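Local coordinates for pyridine synthase TbtD (Thermobispora bispora, PDB 5WA4), which catalyses the formal [4+2] aza-cycloaddition that forms the central pyridine ring in biosynthesis of the thiopeptide antibiotic thiomuracin, at the interface of chains A and B and the interface of chains A and C. Coordinates in Å, arbitrary orientation; residue numbers count along the deposited sequence, not the author numbering. Chains: chain A/B/C, Pyridine synthase TbtD.

Two separate surfaces of chain A are used here. Contact 1 and contact 4 are neighbouring parts of the two-fold interface with chain B; their C-alpha centres lie about 11 Å apart and both draw on A:Arg213 and helices 205-218 and 332-350. Contact 2 and contact 3, about 10 Å apart, belong to the interface with chain C and share C:Pro99. From contact 1 the centre of contact 2 is about 22 Å away and that of contact 3 about 31 Å. Helix 184-200 links the surfaces, giving A:Arg192 to contact 1 and A:Tyr198 to contact 2. Chain A thus bridges B and C, though perhaps not in solution.

Contact 1: the interface of chains A and B. Residues chain A 192, 213, 216, 344, 347-348; chain B 192, 209-210, 213-214, 340, 344.
Helices 184-200, 205-218 and 332-350 of chain A face their counterparts in chain B across a two-fold, in a protein of the lantibiotic dehydratase C-terminal family. At the middle A:Arg213 and B:Arg213 meet tip to tip, each with CG anti to the backbone N, their guanidinium planes 53° apart. The like charges are probably offset by the two Asp344 residues; the exact closeness of the tips carries no weight. A:Arg213, bent at chi2 and chi3 (-56°), sends NH1 to the syn lone pair of the B:Asp344 carboxylate, at 2.7 Å from OD1. That oxygen is gripped by three donors, since B:Arg192 approaches end-on with NH1 at 2.9 Å and NH2 at 3.0 Å from B:Asp344 OD1. B:Arg213 NE makes a weak bond to B:Asp344 OD2 in its own chain, while its guanidinium face lies nearly parallel to the A:Asp344 carboxylate, the planes 13° apart, in a salt bridge of 3.7 Å from B:Arg213 NH1 to A:Asp344 OD2. A:Asp344 is held by A:Arg192, whose NH1 and NH2 both point at OD1 from within the guanidinium plane. The ring of A:Tyr216 packs a face on CB of A:Asp344. At one end, NE of A:Arg192 makes a weak hydrogen bond, 3.3 Å long, to B:Glu210 OE2.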
# COMPACT_ATOMS: atom_id res chain seq x y z
N ARG A 192 -4.50 20.56 17.29
CA ARG A 192 -5.75 19.89 16.92
C ARG A 192 -5.41 18.63 16.15
O ARG A 192 -6.08 17.59 16.28
CB ARG A 192 -6.65 20.80 16.08
CG ARG A 192 -8.03 20.19 15.78
CD ARG A 192 -8.92 21.10 14.94
NE ARG A 192 -9.36 22.28 15.68
CZ ARG A 192 -10.23 22.24 16.69
NH1 ARG A 192 -10.76 21.08 17.07
NH2 ARG A 192 -10.57 23.36 17.30
N ARG A 213 -16.84 18.36 22.40
CA ARG A 213 -17.35 19.67 22.03
C ARG A 213 -18.53 20.10 22.90
O ARG A 213 -18.70 21.30 23.18
CB ARG A 213 -17.75 19.72 20.56
CG ARG A 213 -18.03 21.15 20.12
CD ARG A 213 -17.65 21.37 18.70
NE ARG A 213 -16.26 21.05 18.42
CZ ARG A 213 -15.74 21.01 17.20
NH1 ARG A 213 -16.49 21.30 16.15
NH2 ARG A 213 -14.47 20.73 17.02
N TYR A 216 -16.63 21.46 25.92
CA TYR A 216 -16.04 22.76 25.67
C TYR A 216 -17.12 23.82 25.67
O TYR A 216 -16.94 24.88 26.25
CB TYR A 216 -15.29 22.79 24.35
CG TYR A 216 -14.76 24.16 24.02
CD1 TYR A 216 -15.55 25.10 23.38
CD2 TYR A 216 -13.47 24.50 24.33
CE1 TYR A 216 -15.07 26.35 23.09
CE2 TYR A 216 -12.97 25.75 24.03
CZ TYR A 216 -13.78 26.67 23.41
OH TYR A 216 -13.30 27.93 23.10
N ASP A 344 -9.74 24.07 20.41
CA ASP A 344 -11.05 24.70 20.39
C ASP A 344 -10.97 26.07 21.01
O ASP A 344 -11.39 27.04 20.41
CB ASP A 344 -12.08 23.84 21.11
CG ASP A 344 -12.79 22.88 20.17
OD1 ASP A 344 -12.32 22.69 19.03
OD2 ASP A 344 -13.84 22.31 20.58
N ALA A 347 -9.61 28.73 18.82
CA ALA A 347 -10.49 29.16 17.75
C ALA A 347 -11.28 30.41 18.15
O ALA A 347 -11.30 31.39 17.41
CB ALA A 347 -11.43 28.04 17.35
N ASP A 348 -11.93 30.37 19.31
CA ASP A 348 -12.64 31.53 19.85
C ASP A 348 -11.70 32.69 20.23
O ASP A 348 -12.17 33.76 20.64
CB ASP A 348 -13.47 31.14 21.07
CG ASP A 348 -14.61 30.20 20.73
OD1 ASP A 348 -14.35 29.04 20.37
OD2 ASP A 348 -15.78 30.62 20.87
N ARG B 192 -23.19 15.48 12.40
CA ARG B 192 -21.74 15.48 12.49
C ARG B 192 -21.14 14.25 11.81
O ARG B 192 -20.11 14.34 11.12
CB ARG B 192 -21.27 15.56 13.95
CG ARG B 192 -19.75 15.82 14.06
CD ARG B 192 -19.31 15.92 15.50
NE ARG B 192 -20.06 16.91 16.27
CZ ARG B 192 -19.87 18.22 16.17
NH1 ARG B 192 -18.98 18.71 15.32
NH2 ARG B 192 -20.57 19.05 16.93
N ARG B 209 -11.21 21.46 9.33
CA ARG B 209 -11.90 21.61 10.61
C ARG B 209 -11.57 22.94 11.28
O ARG B 209 -12.43 23.52 11.93
CB ARG B 209 -11.53 20.49 11.57
CG ARG B 209 -11.82 19.11 11.07
CD ARG B 209 -10.82 18.15 11.70
NE ARG B 209 -10.91 16.79 11.18
CZ ARG B 209 -11.95 15.99 11.41
NH1 ARG B 209 -12.99 16.45 12.14
NH2 ARG B 209 -11.94 14.75 10.89
N GLU B 210 -10.35 23.44 11.14
CA GLU B 210 -10.07 24.73 11.75
C GLU B 210 -10.82 25.86 11.09
O GLU B 210 -11.45 26.66 11.79
CB GLU B 210 -8.58 25.03 11.80
CG GLU B 210 -8.20 25.55 13.20
CD GLU B 210 -6.87 25.03 13.72
OE1 GLU B 210 -5.83 25.32 13.08
OE2 GLU B 210 -6.87 24.31 14.76
N ARG B 213 -14.42 25.61 12.13
CA ARG B 213 -14.72 25.95 13.52
C ARG B 213 -14.46 27.42 13.83
O ARG B 213 -15.25 28.06 14.54
CB ARG B 213 -13.97 25.07 14.53
CG ARG B 213 -14.62 25.26 15.92
CD ARG B 213 -14.90 23.94 16.59
NE ARG B 213 -16.05 23.96 17.52
CZ ARG B 213 -16.19 24.67 18.63
NH1 ARG B 213 -15.22 25.46 19.11
NH2 ARG B 213 -17.32 24.54 19.32
N ASP B 214 -13.37 27.98 13.29
CA ASP B 214 -13.23 29.42 13.36
C ASP B 214 -14.50 30.10 12.82
O ASP B 214 -14.98 31.05 13.43
CB ASP B 214 -12.04 29.92 12.55
CG ASP B 214 -10.74 29.51 13.12
OD1 ASP B 214 -10.68 29.08 14.28
OD2 ASP B 214 -9.75 29.66 12.39
N HIS B 340 -21.69 20.28 9.15
CA HIS B 340 -20.77 20.50 10.26
C HIS B 340 -21.29 21.65 11.12
O HIS B 340 -21.56 21.46 12.32
CB HIS B 340 -19.33 20.80 9.77
CG HIS B 340 -18.30 20.74 10.85
ND1 HIS B 340 -17.86 21.86 11.54
CD2 HIS B 340 -17.63 19.69 11.38
CE1 HIS B 340 -16.96 21.49 12.43
NE2 HIS B 340 -16.80 20.18 12.36
N ASP B 344 -22.33 21.63 15.10
CA ASP B 344 -21.66 22.48 16.08
C ASP B 344 -22.65 23.36 16.82
O ASP B 344 -22.51 23.59 18.02
CB ASP B 344 -20.58 23.34 15.40
CG ASP B 344 -19.20 22.71 15.50
OD1 ASP B 344 -19.13 21.52 15.92
OD2 ASP B 344 -18.20 23.39 15.18

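Contact 2: the interface of chains A and C. Residues chain A 198, 201-202, 333; chain C 95, 98-99, 102, 115.
The end of helix 184-200 in chain A, the loop that follows it and the start of helix 332-350 meet the 3-10 turn 94-97, helix 98-108 and the loop at residue 115 in chain C. Two consecutive arginines carry this patch, both extended from CG to NE but serving different partners. A:Arg202, with CG anti to the backbone N (chi1 177°), runs at about a right angle across C:Leu98, and its CD lies 3.8 Å from C:Leu98 CD1. Beyond that point its guanidinium passes between C:Ser95 and the bent chain of C:Met115, whose SD is 3.8 Å from A:Arg202 NH2. A second shell fixes the tip: A:Arg202 NH1 gives a bent hydrogen bond to the hydroxyl of A:Tyr198, and that OH, at the edge of the A:His333 imidazole, hydrogen-bonds to ND1 at 2.6 Å. A:Arg201 meets C:Glu102 obliquely, with OE1 over one guanidinium face and 3.8 Å from NH1, a long salt bridge rather than an in-plane pairing. The other carboxylate oxygen, C:Glu102 OE2, is modelled 2.6 Å from the backbone carbonyl oxygen A:Arg201 O. Two acceptors so placed would clash unless the acid carried a proton, and at this resolution the closeness proves nothing. At the edge of the same guanidinium stands the C:Pro99 ring, whose CD is 3.4 Å from A:Arg201 NH2.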
# COMPACT_ATOMS: atom_id res chain seq x y z
N TYR A 198 -5.89 10.63 17.14
CA TYR A 198 -6.42 9.70 18.11
C TYR A 198 -7.92 9.54 17.92
O TYR A 198 -8.45 8.43 18.01
CB TYR A 198 -6.08 10.18 19.54
CG TYR A 198 -6.86 9.51 20.64
CD1 TYR A 198 -6.54 8.22 21.07
CD2 TYR A 198 -7.89 10.18 21.29
CE1 TYR A 198 -7.24 7.61 22.10
CE2 TYR A 198 -8.60 9.58 22.33
CZ TYR A 198 -8.27 8.29 22.73
OH TYR A 198 -8.97 7.68 23.76
N ARG A 201 -8.26 7.24 14.88
CA ARG A 201 -7.87 5.84 15.11
C ARG A 201 -8.87 5.21 16.08
O ARG A 201 -8.62 4.20 16.71
CB ARG A 201 -6.40 5.80 15.61
CG ARG A 201 -5.99 4.75 16.66
CD ARG A 201 -4.80 5.22 17.47
NE ARG A 201 -4.53 4.39 18.65
CZ ARG A 201 -3.81 3.27 18.65
NH1 ARG A 201 -3.27 2.81 17.52
NH2 ARG A 201 -3.63 2.62 19.79
N ARG A 202 -10.06 5.77 16.18
CA ARG A 202 -10.94 5.33 17.22
C ARG A 202 -12.42 5.19 16.80
O ARG A 202 -13.11 6.19 16.57
CB ARG A 202 -10.80 6.28 18.41
CG ARG A 202 -11.72 5.96 19.52
CD ARG A 202 -11.18 6.32 20.87
NE ARG A 202 -12.30 6.17 21.77
CZ ARG A 202 -12.24 6.18 23.09
NH1 ARG A 202 -11.07 6.34 23.73
NH2 ARG A 202 -13.36 6.02 23.77
N HIS A 333 -5.24 9.36 26.55
CA HIS A 333 -6.58 9.91 26.46
C HIS A 333 -6.76 11.30 27.08
O HIS A 333 -7.40 12.16 26.48
CB HIS A 333 -7.60 8.98 27.08
CG HIS A 333 -9.02 9.43 26.90
ND1 HIS A 333 -9.75 9.15 25.76
CD2 HIS A 333 -9.85 10.13 27.72
CE1 HIS A 333 -10.97 9.65 25.89
NE2 HIS A 333 -11.05 10.25 27.06
N SER C 95 -9.19 3.02 27.61
CA SER C 95 -8.64 3.38 26.29
C SER C 95 -7.23 2.88 26.11
O SER C 95 -6.72 2.83 24.99
CB SER C 95 -8.66 4.88 26.10
OG SER C 95 -8.20 5.50 27.27
N LEU C 98 -6.90 -0.01 23.72
CA LEU C 98 -7.16 0.13 22.28
C LEU C 98 -6.14 -0.56 21.38
O LEU C 98 -6.55 -1.27 20.47
CB LEU C 98 -7.28 1.60 21.90
CG LEU C 98 -8.51 2.35 22.40
CD1 LEU C 98 -8.60 3.70 21.68
CD2 LEU C 98 -9.81 1.55 22.26
N PRO C 99 -4.81 -0.37 21.60
CA PRO C 99 -3.85 -1.10 20.76
C PRO C 99 -4.03 -2.61 20.78
O PRO C 99 -3.60 -3.30 19.85
CB PRO C 99 -2.48 -0.72 21.36
CG PRO C 99 -2.78 -0.05 22.65
CD PRO C 99 -4.13 0.58 22.49
N GLU C 102 -7.96 -3.23 18.93
CA GLU C 102 -8.01 -2.96 17.51
C GLU C 102 -7.26 -4.05 16.78
O GLU C 102 -7.79 -4.59 15.82
CB GLU C 102 -7.44 -1.59 17.22
CG GLU C 102 -8.28 -0.51 17.87
CD GLU C 102 -7.81 0.90 17.53
OE1 GLU C 102 -6.63 1.09 17.11
OE2 GLU C 102 -8.66 1.80 17.72
N MET C 115 -15.78 0.71 21.70
CA MET C 115 -16.03 1.50 22.90
C MET C 115 -17.33 2.30 22.78
O MET C 115 -17.84 2.47 21.67
CB MET C 115 -14.83 2.41 23.18
CG MET C 115 -13.59 1.64 23.66
SD MET C 115 -12.52 2.51 24.81
CE MET C 115 -13.69 3.00 26.08

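Contact 3: the interface of chains A and C. Residues chain A 99-100, 103-104, 107; chain C 96, 99-100, 103.
This is a homotypic helix-on-helix interface, helix 98-107 of chain A against helix 98-108 and the preceding 3-10 turn of chain C; within the deposited hexamer it joins the two copies, though it may not persist in solution. The pairing is not an exact two-fold, and the same residues play unequal parts. A:Arg103 is the busiest. With CG anti to the backbone N (chi1 173°) and a bend at chi2 (60°), its chain crosses above the backbone of C:Pro99, and NE donates to the carbonyl oxygen C:Pro99 O at 2.8 Å. The bond is bent at the hydrogen (126°), and the donor stands well above the carbonyl plane, off the lone pairs. Beyond NE the guanidinium is layered between aliphatic groups: CB of C:Arg103 sits over the centre of one face, 3.7 Å from A:Arg103 CZ, while A:Leu107 CD2 covers the rim of the other. The packing presumably helps to hold the group's rotation. C:Arg103 crosses it at about a right angle, so that its stem, rather than its charged tip, does most of the touching. At the other end C:Leu100 puts both methyls into chain A: CD1 beside the A:Pro99 carbonyl and A:Arg103 CB, CD2 3.5 Å from A:Pro99 CB. C:Pro99 turns its ring towards A:Leu107, where CB of the proline lies 3.6 Å from the leucine CD1.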
# COMPACT_ATOMS: atom_id res chain seq x y z
N PRO A 99 -2.49 -9.99 28.07
CA PRO A 99 -2.68 -9.75 26.63
C PRO A 99 -2.28 -8.34 26.22
O PRO A 99 -1.69 -8.17 25.16
CB PRO A 99 -4.19 -9.95 26.41
CG PRO A 99 -4.65 -10.79 27.62
CD PRO A 99 -3.76 -10.35 28.75
N LEU A 100 -2.57 -7.34 27.05
CA LEU A 100 -2.19 -5.98 26.71
C LEU A 100 -0.67 -5.84 26.67
O LEU A 100 -0.11 -5.16 25.80
CB LEU A 100 -2.77 -5.00 27.71
CG LEU A 100 -2.31 -3.54 27.62
CD1 LEU A 100 -2.57 -2.96 26.25
CD2 LEU A 100 -2.96 -2.69 28.72
N ARG A 103 0.98 -7.11 23.66
CA ARG A 103 0.75 -6.21 22.55
C ARG A 103 1.67 -5.02 22.61
O ARG A 103 2.31 -4.68 21.61
CB ARG A 103 -0.70 -5.73 22.52
CG ARG A 103 -0.98 -4.66 21.49
CD ARG A 103 -0.67 -5.15 20.09
NE ARG A 103 -0.99 -4.14 19.09
CZ ARG A 103 -0.63 -4.21 17.82
NH1 ARG A 103 0.08 -5.26 17.41
NH2 ARG A 103 -0.99 -3.25 16.96
N LEU A 104 1.74 -4.39 23.78
CA LEU A 104 2.64 -3.26 23.98
C LEU A 104 4.13 -3.65 23.79
O LEU A 104 4.92 -2.88 23.28
CB LEU A 104 2.43 -2.67 25.36
CG LEU A 104 1.06 -2.14 25.75
CD1 LEU A 104 1.13 -1.76 27.23
CD2 LEU A 104 0.69 -0.96 24.94
N LEU A 107 4.50 -3.42 20.01
CA LEU A 107 4.52 -2.06 19.48
C LEU A 107 5.73 -1.26 19.93
O LEU A 107 6.08 -0.26 19.31
CB LEU A 107 3.27 -1.28 19.88
CG LEU A 107 1.92 -1.75 19.35
CD1 LEU A 107 0.83 -0.94 19.97
CD2 LEU A 107 1.88 -1.65 17.83
N ALA C 96 -6.60 2.52 27.22
CA ALA C 96 -5.26 1.94 27.19
C ALA C 96 -5.28 0.63 26.44
O ALA C 96 -4.30 0.22 25.84
CB ALA C 96 -4.76 1.73 28.59
N PRO C 99 -4.81 -0.37 21.60
CA PRO C 99 -3.85 -1.10 20.76
C PRO C 99 -4.03 -2.61 20.78
O PRO C 99 -3.60 -3.30 19.85
CB PRO C 99 -2.48 -0.72 21.36
CG PRO C 99 -2.78 -0.05 22.65
CD PRO C 99 -4.13 0.58 22.49
N LEU C 100 -4.64 -3.13 21.85
CA LEU C 100 -4.95 -4.54 21.88
C LEU C 100 -6.29 -4.75 21.18
O LEU C 100 -6.41 -5.68 20.40
CB LEU C 100 -4.99 -5.10 23.30
CG LEU C 100 -5.23 -6.61 23.40
CD1 LEU C 100 -4.08 -7.39 22.79
CD2 LEU C 100 -5.47 -7.06 24.85
N ARG C 103 -6.05 -4.39 17.21
CA ARG C 103 -5.35 -5.49 16.57
C ARG C 103 -6.10 -6.81 16.74
O ARG C 103 -5.82 -7.77 16.02
CB ARG C 103 -3.93 -5.65 17.10
CG ARG C 103 -3.07 -6.55 16.18
CD ARG C 103 -2.80 -5.85 14.84
NE ARG C 103 -2.63 -6.77 13.71
CZ ARG C 103 -1.54 -7.50 13.50
NH1 ARG C 103 -0.51 -7.44 14.36
NH2 ARG C 103 -1.47 -8.30 12.44

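Contact 4: the interface of chains A and B. Residues chain A 213-214, 217-218, 220; chain B 188, 347-348, 351-352.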
# COMPACT_ATOMS: atom_id res chain seq x y z
N ARG A 213 -16.84 18.36 22.40
CA ARG A 213 -17.35 19.67 22.03
C ARG A 213 -18.53 20.10 22.90
O ARG A 213 -18.70 21.30 23.18
CB ARG A 213 -17.75 19.72 20.56
CG ARG A 213 -18.03 21.15 20.12
CD ARG A 213 -17.65 21.37 18.70
NE ARG A 213 -16.26 21.05 18.42
CZ ARG A 213 -15.74 21.01 17.20
NH1 ARG A 213 -16.49 21.30 16.15
NH2 ARG A 213 -14.47 20.73 17.02
N ASP A 214 -19.36 19.15 23.33
CA ASP A 214 -20.36 19.45 24.36
C ASP A 214 -19.68 20.06 25.57
O ASP A 214 -20.09 21.12 26.05
CB ASP A 214 -21.13 18.21 24.76
CG ASP A 214 -22.10 17.78 23.70
OD1 ASP A 214 -22.56 18.67 22.96
OD2 ASP A 214 -22.42 16.56 23.62
N ALA A 217 -18.23 23.51 25.01
CA ALA A 217 -19.36 24.42 24.92
C ALA A 217 -19.86 24.82 26.29
O ALA A 217 -19.93 26.00 26.63
CB ALA A 217 -20.49 23.79 24.12
N ARG A 218 -20.20 23.80 27.07
CA ARG A 218 -20.67 23.94 28.45
C ARG A 218 -19.78 24.80 29.36
O ARG A 218 -20.27 25.31 30.37
CB ARG A 218 -20.83 22.56 29.08
CG ARG A 218 -22.22 22.20 29.50
CD ARG A 218 -22.27 20.83 30.19
NE ARG A 218 -22.27 19.72 29.25
CZ ARG A 218 -21.23 18.93 29.00
NH1 ARG A 218 -20.08 19.11 29.64
NH2 ARG A 218 -21.35 17.94 28.13
N ARG A 220 -17.09 27.31 28.08
CA ARG A 220 -16.19 27.94 27.10
C ARG A 220 -15.33 29.08 27.66
O ARG A 220 -14.14 29.19 27.32
CB ARG A 220 -16.99 28.47 25.90
CG ARG A 220 -16.17 29.27 24.88
CD ARG A 220 -16.95 29.51 23.56
NE ARG A 220 -18.28 30.04 23.80
CZ ARG A 220 -19.40 29.30 23.86
NH1 ARG A 220 -19.34 27.99 23.68
NH2 ARG A 220 -20.57 29.88 24.09
N ARG B 188 -28.64 15.14 16.12
CA ARG B 188 -27.49 15.99 15.78
C ARG B 188 -26.19 15.19 15.61
O ARG B 188 -25.22 15.68 15.03
CB ARG B 188 -27.28 17.06 16.84
CG ARG B 188 -26.68 16.54 18.15
CD ARG B 188 -26.66 17.61 19.23
NE ARG B 188 -26.64 17.07 20.59
CZ ARG B 188 -25.58 17.11 21.40
NH1 ARG B 188 -24.45 17.65 21.00
NH2 ARG B 188 -25.67 16.61 22.63
N ALA B 347 -24.43 21.49 19.34
CA ALA B 347 -23.59 21.39 20.53
C ALA B 347 -23.86 22.54 21.51
O ALA B 347 -24.17 22.31 22.68
CB ALA B 347 -22.12 21.37 20.13
N ASP B 348 -23.77 23.78 21.03
CA ASP B 348 -24.04 24.92 21.89
C ASP B 348 -25.51 25.07 22.35
O ASP B 348 -25.81 25.93 23.16
CB ASP B 348 -23.62 26.20 21.20
CG ASP B 348 -22.14 26.40 21.21
OD1 ASP B 348 -21.46 25.84 20.32
OD2 ASP B 348 -21.64 27.11 22.11
N GLY B 351 -26.23 20.87 24.18
CA GLY B 351 -25.08 20.37 24.91
C GLY B 351 -25.00 20.94 26.31
O GLY B 351 -24.35 20.37 27.18
N ILE B 352 -25.68 22.06 26.53
CA ILE B 352 -25.75 22.67 27.85
C ILE B 352 -26.99 22.12 28.58
O ILE B 352 -27.83 22.88 29.07
CB ILE B 352 -25.79 24.22 27.73
CG1 ILE B 352 -24.71 24.69 26.74
CG2 ILE B 352 -25.58 24.88 29.08
CD1 ILE B 352 -24.41 26.18 26.79
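The more closely packed part is where helix 205-218 of chain A lies against the end of helix 332-350 of chain B and the segment 351-352 that follows. Small residues probably allow the approach: A:Ala217 and B:Ala347 present only methyls, and B:Gly351 has no side chain to intervene. A:Arg218, bent at chi3 (-81°), donates from NE to the carbonyl oxygen B:Gly351 O at 3.0 Å, almost along the C=O axis. Its CG rests 3.9 Å from B:Ile352 CA, and the carbonyl of A:Asp214 lies over the centre of its guanidinium. Looser are two arginine tips that bury little surface and reach in from the margins. B:Arg188 meets A:Asp214 tip to tip; it starts from the crowded chi1 position (74°), then runs extended from CG to NE, so that NH1 meets the syn lone pair of A:Asp214 OD1 at 2.9 Å, while the bonds to OD2 are weak. A:Arg220 crosses B:Asp348 at about a right angle, and NH1 makes a salt bridge of 2.9 Å to B:Asp348 OD2 whose hydrogen bond is weak in angle. With its twin across the two-fold, this patch flanks the central arginine pair with acid-base pairs and probably helps to set the register of the A-B pairing, if it exists outside the crystal.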